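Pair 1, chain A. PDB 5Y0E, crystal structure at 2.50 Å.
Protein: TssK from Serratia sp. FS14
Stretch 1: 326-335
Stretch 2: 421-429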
# COMPACT_ATOMS: atom_id res chain seq x y z
N SER A 326 -28.83 -10.49 0.35
CA SER A 326 -29.63 -11.64 0.75
C SER A 326 -29.54 -12.64 -0.38
O SER A 326 -28.58 -12.63 -1.15
CB SER A 326 -31.08 -11.26 1.01
OG SER A 326 -31.18 -10.04 1.71
N HIS A 327 -30.53 -13.50 -0.50
CA HIS A 327 -30.70 -14.28 -1.72
C HIS A 327 -31.72 -13.58 -2.60
O HIS A 327 -32.82 -13.25 -2.15
CB HIS A 327 -31.15 -15.71 -1.43
CG HIS A 327 -31.35 -16.50 -2.68
ND1 HIS A 327 -32.57 -17.03 -3.03
CD2 HIS A 327 -30.49 -16.83 -3.67
CE1 HIS A 327 -32.45 -17.67 -4.18
NE2 HIS A 327 -31.20 -17.55 -4.60
N GLY A 328 -31.35 -13.34 -3.85
CA GLY A 328 -32.19 -12.61 -4.77
C GLY A 328 -32.36 -11.14 -4.47
O GLY A 328 -32.91 -10.41 -5.30
N LEU A 329 -31.92 -10.67 -3.31
CA LEU A 329 -32.02 -9.27 -2.95
C LEU A 329 -30.69 -8.57 -3.22
O LEU A 329 -29.63 -9.08 -2.83
CB LEU A 329 -32.40 -9.11 -1.48
CG LEU A 329 -32.46 -7.64 -1.06
CD1 LEU A 329 -33.62 -6.98 -1.73
CD2 LEU A 329 -32.58 -7.52 0.44
N ASN A 330 -30.76 -7.43 -3.89
CA ASN A 330 -29.61 -6.55 -4.08
C ASN A 330 -29.99 -5.14 -3.69
O ASN A 330 -31.17 -4.77 -3.66
CB ASN A 330 -29.11 -6.54 -5.53
CG ASN A 330 -28.48 -7.85 -5.94
OD1 ASN A 330 -27.27 -8.03 -5.81
ND2 ASN A 330 -29.30 -8.76 -6.44
N VAL A 331 -28.98 -4.34 -3.40
CA VAL A 331 -29.19 -2.97 -2.98
C VAL A 331 -28.24 -2.09 -3.77
O VAL A 331 -27.02 -2.32 -3.76
CB VAL A 331 -28.97 -2.78 -1.47
CG1 VAL A 331 -28.81 -1.33 -1.15
CG2 VAL A 331 -30.15 -3.33 -0.74
N ALA A 332 -28.78 -1.10 -4.44
CA ALA A 332 -28.01 -0.14 -5.22
C ALA A 332 -28.11 1.19 -4.50
O ALA A 332 -29.09 1.92 -4.67
CB ALA A 332 -28.54 -0.04 -6.65
N THR A 333 -27.10 1.57 -3.76
CA THR A 333 -27.19 2.85 -3.12
C THR A 333 -26.97 3.88 -4.18
O THR A 333 -26.15 3.72 -5.03
CB THR A 333 -26.11 3.00 -2.05
OG1 THR A 333 -24.89 3.40 -2.66
CG2 THR A 333 -25.90 1.70 -1.34
N VAL A 334 -27.67 4.99 -4.11
CA VAL A 334 -27.45 6.06 -5.05
C VAL A 334 -26.63 7.08 -4.32
O VAL A 334 -26.81 7.27 -3.14
CB VAL A 334 -28.75 6.71 -5.43
CG1 VAL A 334 -29.73 5.65 -5.80
CG2 VAL A 334 -29.26 7.48 -4.25
N GLN A 335 -25.74 7.78 -5.01
CA GLN A 335 -24.87 8.72 -4.31
C GLN A 335 -25.36 10.13 -4.16
O GLN A 335 -24.57 11.01 -3.87
CB GLN A 335 -23.52 8.78 -4.99
CG GLN A 335 -23.55 9.53 -6.29
CD GLN A 335 -22.18 9.69 -6.92
OE1 GLN A 335 -21.37 10.48 -6.45
NE2 GLN A 335 -21.93 8.95 -7.99
N SER A 421 -35.74 8.42 -1.06
CA SER A 421 -34.90 7.37 -0.51
C SER A 421 -33.48 7.51 -1.03
O SER A 421 -33.17 8.34 -1.88
CB SER A 421 -35.45 5.99 -0.86
OG SER A 421 -34.85 5.01 -0.03
N SER A 422 -32.59 6.68 -0.49
CA SER A 422 -31.18 6.77 -0.80
C SER A 422 -30.62 5.48 -1.37
O SER A 422 -29.39 5.33 -1.47
CB SER A 422 -30.39 7.16 0.45
OG SER A 422 -30.54 6.18 1.46
N ALA A 423 -31.47 4.55 -1.80
CA ALA A 423 -30.98 3.30 -2.34
C ALA A 423 -32.13 2.55 -2.96
O ALA A 423 -33.24 2.57 -2.43
CB ALA A 423 -30.32 2.44 -1.26
N PHE A 424 -31.86 1.90 -4.07
CA PHE A 424 -32.83 0.97 -4.63
C PHE A 424 -32.69 -0.37 -3.95
O PHE A 424 -31.60 -0.81 -3.60
CB PHE A 424 -32.60 0.78 -6.13
CG PHE A 424 -32.88 1.99 -6.97
CD1 PHE A 424 -31.91 2.95 -7.17
CD2 PHE A 424 -34.10 2.13 -7.61
CE1 PHE A 424 -32.16 4.04 -7.97
CE2 PHE A 424 -34.35 3.22 -8.40
CZ PHE A 424 -33.38 4.16 -8.59
N ALA A 425 -33.82 -1.04 -3.79
CA ALA A 425 -33.82 -2.43 -3.39
C ALA A 425 -34.43 -3.25 -4.52
O ALA A 425 -35.47 -2.88 -5.07
CB ALA A 425 -34.60 -2.64 -2.09
N LEU A 426 -33.77 -4.34 -4.87
CA LEU A 426 -34.23 -5.22 -5.93
C LEU A 426 -34.27 -6.64 -5.41
O LEU A 426 -33.27 -7.13 -4.88
CB LEU A 426 -33.33 -5.15 -7.17
CG LEU A 426 -33.03 -3.80 -7.82
CD1 LEU A 426 -31.87 -3.10 -7.16
CD2 LEU A 426 -32.77 -4.00 -9.30
N HIS A 427 -35.40 -7.30 -5.59
CA HIS A 427 -35.60 -8.68 -5.19
C HIS A 427 -36.16 -9.41 -6.39
O HIS A 427 -37.05 -8.91 -7.04
CB HIS A 427 -36.60 -8.78 -4.06
CG HIS A 427 -36.92 -10.18 -3.65
ND1 HIS A 427 -37.86 -10.94 -4.29
CD2 HIS A 427 -36.42 -10.95 -2.66
CE1 HIS A 427 -37.93 -12.13 -3.71
NE2 HIS A 427 -37.06 -12.15 -2.72
N LEU A 428 -35.70 -10.61 -6.64
CA LEU A 428 -36.11 -11.32 -7.84
C LEU A 428 -36.43 -12.77 -7.51
O LEU A 428 -35.63 -13.46 -6.88
CB LEU A 428 -35.00 -11.25 -8.88
CG LEU A 428 -35.14 -12.24 -10.04
CD1 LEU A 428 -36.26 -11.82 -10.96
CD2 LEU A 428 -33.84 -12.33 -10.79
N ALA A 429 -37.61 -13.22 -7.95
CA ALA A 429 -38.01 -14.61 -7.79
C ALA A 429 -37.14 -15.56 -8.60
O ALA A 429 -37.42 -15.80 -9.78
CB ALA A 429 -39.47 -14.78 -8.20

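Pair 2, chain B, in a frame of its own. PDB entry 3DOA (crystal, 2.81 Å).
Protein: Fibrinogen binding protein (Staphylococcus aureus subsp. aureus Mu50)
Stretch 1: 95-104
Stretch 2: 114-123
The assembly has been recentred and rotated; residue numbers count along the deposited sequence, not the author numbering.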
# COMPACT_ATOMS: atom_id res chain seq x y z
N ASN B 95 8.10 0.43 -5.77
CA ASN B 95 7.15 1.53 -5.39
C ASN B 95 5.68 1.22 -5.70
O ASN B 95 4.88 2.11 -5.66
CB ASN B 95 7.61 2.91 -5.96
CG ASN B 95 6.81 4.08 -5.41
OD1 ASN B 95 6.65 4.25 -4.18
ND2 ASN B 95 6.29 4.89 -6.33
N ASP B 96 5.33 -0.06 -5.89
CA ASP B 96 3.99 -0.46 -6.29
C ASP B 96 3.11 -0.46 -5.09
O ASP B 96 3.57 -0.22 -4.00
CB ASP B 96 3.94 -1.81 -7.02
CG ASP B 96 2.61 -1.99 -7.78
OD1 ASP B 96 1.87 -0.98 -7.90
OD2 ASP B 96 2.24 -3.11 -8.25
N ARG B 97 1.81 -0.63 -5.32
CA ARG B 97 0.79 -0.70 -4.27
C ARG B 97 0.54 -2.20 -3.80
O ARG B 97 -0.60 -2.76 -3.86
CB ARG B 97 -0.55 -0.09 -4.75
CG ARG B 97 -0.62 1.38 -5.17
CD ARG B 97 -1.55 1.52 -6.43
NE ARG B 97 -2.11 2.87 -6.51
CZ ARG B 97 -1.69 3.92 -7.26
NH1 ARG B 97 -0.66 3.82 -8.14
NH2 ARG B 97 -2.32 5.11 -7.16
N ARG B 98 1.63 -2.76 -3.28
CA ARG B 98 1.82 -4.12 -2.92
C ARG B 98 2.71 -4.27 -1.66
O ARG B 98 3.85 -3.77 -1.58
CB ARG B 98 2.49 -4.82 -4.06
CG ARG B 98 1.54 -5.18 -5.12
CD ARG B 98 2.20 -5.41 -6.48
NE ARG B 98 2.84 -6.72 -6.62
CZ ARG B 98 4.00 -6.93 -7.25
NH1 ARG B 98 4.66 -5.92 -7.78
NH2 ARG B 98 4.50 -8.16 -7.34
N ILE B 99 2.14 -4.97 -0.69
CA ILE B 99 2.83 -5.32 0.51
C ILE B 99 2.81 -6.87 0.65
O ILE B 99 1.80 -7.55 0.37
CB ILE B 99 2.20 -4.68 1.75
CG1 ILE B 99 1.83 -3.20 1.49
CG2 ILE B 99 3.15 -4.80 2.95
CD1 ILE B 99 0.38 -2.94 1.02
N GLU B 100 3.98 -7.38 1.08
CA GLU B 100 4.27 -8.74 1.31
C GLU B 100 4.76 -8.88 2.75
O GLU B 100 5.79 -8.27 3.16
CB GLU B 100 5.33 -9.18 0.33
CG GLU B 100 4.77 -9.30 -1.03
CD GLU B 100 5.56 -10.23 -1.98
OE1 GLU B 100 6.50 -10.95 -1.57
OE2 GLU B 100 5.18 -10.23 -3.16
N ILE B 101 4.01 -9.66 3.53
CA ILE B 101 4.40 -10.02 4.86
C ILE B 101 4.84 -11.47 4.82
O ILE B 101 4.08 -12.32 4.36
CB ILE B 101 3.27 -9.95 5.87
CG1 ILE B 101 2.53 -8.62 5.73
CG2 ILE B 101 3.83 -10.16 7.27
CD1 ILE B 101 1.11 -8.68 6.23
N ASP B 102 6.05 -11.69 5.36
CA ASP B 102 6.76 -12.96 5.41
C ASP B 102 6.62 -13.57 6.79
O ASP B 102 7.10 -13.03 7.80
CB ASP B 102 8.23 -12.72 5.11
CG ASP B 102 8.53 -12.60 3.60
OD1 ASP B 102 7.61 -12.70 2.71
OD2 ASP B 102 9.73 -12.39 3.31
N ILE B 103 5.93 -14.70 6.85
CA ILE B 103 5.75 -15.41 8.13
C ILE B 103 6.45 -16.79 8.09
O ILE B 103 6.47 -17.46 7.07
CB ILE B 103 4.27 -15.51 8.52
CG1 ILE B 103 3.66 -14.09 8.67
CG2 ILE B 103 4.14 -16.29 9.84
CD1 ILE B 103 2.17 -13.95 8.33
N LYS B 104 7.11 -17.13 9.20
CA LYS B 104 7.64 -18.48 9.43
C LYS B 104 6.81 -19.15 10.52
O LYS B 104 6.57 -18.55 11.54
CB LYS B 104 9.12 -18.37 9.79
CG LYS B 104 9.75 -19.65 10.32
CD LYS B 104 11.25 -19.42 10.58
CE LYS B 104 11.95 -20.67 11.14
NZ LYS B 104 13.40 -20.48 11.01
N TYR B 114 7.25 -21.85 5.66
CA TYR B 114 7.54 -20.49 5.30
C TYR B 114 6.40 -20.03 4.37
O TYR B 114 6.16 -20.60 3.31
CB TYR B 114 8.89 -20.43 4.59
CG TYR B 114 10.10 -20.50 5.52
CD1 TYR B 114 10.90 -21.63 5.58
CD2 TYR B 114 10.45 -19.42 6.35
CE1 TYR B 114 12.01 -21.67 6.41
CE2 TYR B 114 11.52 -19.44 7.17
CZ TYR B 114 12.32 -20.58 7.21
OH TYR B 114 13.42 -20.66 8.06
N ARG B 115 5.69 -18.98 4.80
CA ARG B 115 4.54 -18.36 4.11
C ARG B 115 4.72 -16.84 3.83
O ARG B 115 5.41 -16.16 4.61
CB ARG B 115 3.32 -18.52 4.97
CG ARG B 115 3.06 -19.94 5.31
CD ARG B 115 2.75 -20.73 4.09
NE ARG B 115 2.38 -22.14 4.32
CZ ARG B 115 3.07 -23.16 3.86
NH1 ARG B 115 4.22 -22.99 3.17
NH2 ARG B 115 2.63 -24.38 4.11
N THR B 116 4.14 -16.36 2.73
CA THR B 116 4.03 -14.92 2.44
C THR B 116 2.59 -14.52 2.18
O THR B 116 1.91 -15.13 1.33
CB THR B 116 4.81 -14.57 1.23
OG1 THR B 116 6.18 -14.77 1.52
CG2 THR B 116 4.59 -13.13 0.85
N VAL B 117 2.11 -13.52 2.93
CA VAL B 117 0.83 -12.86 2.64
C VAL B 117 1.10 -11.65 1.70
O VAL B 117 1.92 -10.79 2.02
CB VAL B 117 0.18 -12.39 3.92
CG1 VAL B 117 -1.09 -11.55 3.62
CG2 VAL B 117 -0.11 -13.61 4.80
N ILE B 118 0.43 -11.62 0.55
CA ILE B 118 0.53 -10.54 -0.45
C ILE B 118 -0.79 -9.72 -0.53
O ILE B 118 -1.85 -10.25 -0.90
CB ILE B 118 0.84 -11.09 -1.82
CG1 ILE B 118 1.87 -12.22 -1.73
CG2 ILE B 118 1.34 -9.99 -2.69
CD1 ILE B 118 2.57 -12.58 -3.08
N LEU B 119 -0.74 -8.43 -0.13
CA LEU B 119 -1.86 -7.50 -0.32
C LEU B 119 -1.52 -6.64 -1.55
O LEU B 119 -0.46 -6.00 -1.60
CB LEU B 119 -2.09 -6.64 0.91
CG LEU B 119 -3.28 -5.66 0.84
CD1 LEU B 119 -4.63 -6.33 0.60
CD2 LEU B 119 -3.34 -4.80 2.08
N GLU B 120 -2.42 -6.68 -2.51
CA GLU B 120 -2.37 -5.89 -3.71
C GLU B 120 -3.52 -4.95 -3.64
O GLU B 120 -4.64 -5.37 -3.69
CB GLU B 120 -2.58 -6.76 -4.92
CG GLU B 120 -1.58 -7.82 -5.12
CD GLU B 120 -1.89 -8.62 -6.31
OE1 GLU B 120 -3.01 -8.53 -6.77
OE2 GLU B 120 -1.02 -9.32 -6.81
N ILE B 121 -3.22 -3.66 -3.53
CA ILE B 121 -4.26 -2.64 -3.46
C ILE B 121 -4.50 -2.00 -4.82
O ILE B 121 -3.76 -1.11 -5.24
CB ILE B 121 -3.90 -1.54 -2.45
CG1 ILE B 121 -3.03 -2.10 -1.33
CG2 ILE B 121 -5.17 -0.91 -1.87
CD1 ILE B 121 -3.22 -1.42 0.01
N MET B 122 -5.54 -2.46 -5.51
CA MET B 122 -5.88 -1.94 -6.83
C MET B 122 -7.39 -1.81 -7.00
O MET B 122 -8.01 -2.55 -7.77
CB MET B 122 -5.31 -2.84 -7.93
CG MET B 122 -3.98 -3.49 -7.56
SD MET B 122 -2.56 -2.64 -8.28
CE MET B 122 -1.21 -3.54 -7.53
N GLY B 123 -7.97 -0.91 -6.24
CA GLY B 123 -9.38 -0.65 -6.32
C GLY B 123 -10.16 -1.92 -6.37
O GLY B 123 -10.18 -2.65 -5.42

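Both pairs are two neighbouring antiparallel β-strands, and 14 central residues superpose with an RMSD of 0.7 Å on N, CA and C. The angle between strand directions is 163° in pair 1 and 160° in pair 2. The register is the same: Asn A330 faces Leu A426 as Ile B99 faces Leu B119, and Ala A332 faces Phe A424 as Ile B101 faces Val B117. These are hydrogen-bonded pairs, each closed by two backbone bonds. Asn A330 N lies 2.7 Å from Leu A426 O, and Leu A426 N 2.9 Å from Asn A330 O; in pair 2, Ile B99 N to Leu B119 O is 2.9 Å and Leu B119 N to Ile B99 O is 2.7 Å. Because the backbone supplies these bonds, they do not depend on which side chains the strands carry.

The ladder differs in quality where Gly A328 matches Arg B97. The bond from Leu A428 N to Gly A328 O is weak (3.1 Å, 131°), whereas Ile B121 N to Arg B97 O is 2.8 Å and nearly straight. Gly A328 has a positive phi, which favours glycine, and an ideal CB there would clash with Leu A428 O at 2.9 Å. Arg B97, with negative phi, carries its CB toward the other stretch, 4.3 Å from Ile B121 CB.

On the face of Ala A332 and Phe A424, a small residue is paired with a large one. Phe A424 CE1 reaches Val A334 CG1 at 3.6 Å, while the methyl of Ala A332 packs by its CB 4.2 Å from Phe A424 CB. At the matching positions Ile B101, Val B117 and Ile B103, pair 2 uses branched aliphatics of more even size: Ile B101 CB lies 4.4 Å from Val B117 CB, and Ile B103 CD1, at the position of Val A334, lies 4.2 Å from Val B117 CG2. Beta-branched residues suit extended strands.

The other face shows a sharper change of chemistry. In pair 1 it is largely apolar: Val A331 CG1 packs 4.1 Å from Ala A423 CB, and Leu A329 CD1 reaches Ala A425 CB at 4.5 Å. In pair 2, Glu B100 takes the place of Val A331; its OE2 comes 3.5 Å from Ile B118 CD1, and its carboxylate oxygens are satisfied by hydrogen bonds elsewhere in the structure. Thr A333 and Ala A423 meet through carbon, Thr A333 CA to Ala A423 CB being 3.7 Å. Their counterparts, Asp B102 and Thr B116, add a side-chain hydrogen bond from Thr B116 OG1 to Asp B102 OD1 at 2.8 Å, pairing a short hydroxyl donor with a carboxylate acceptor.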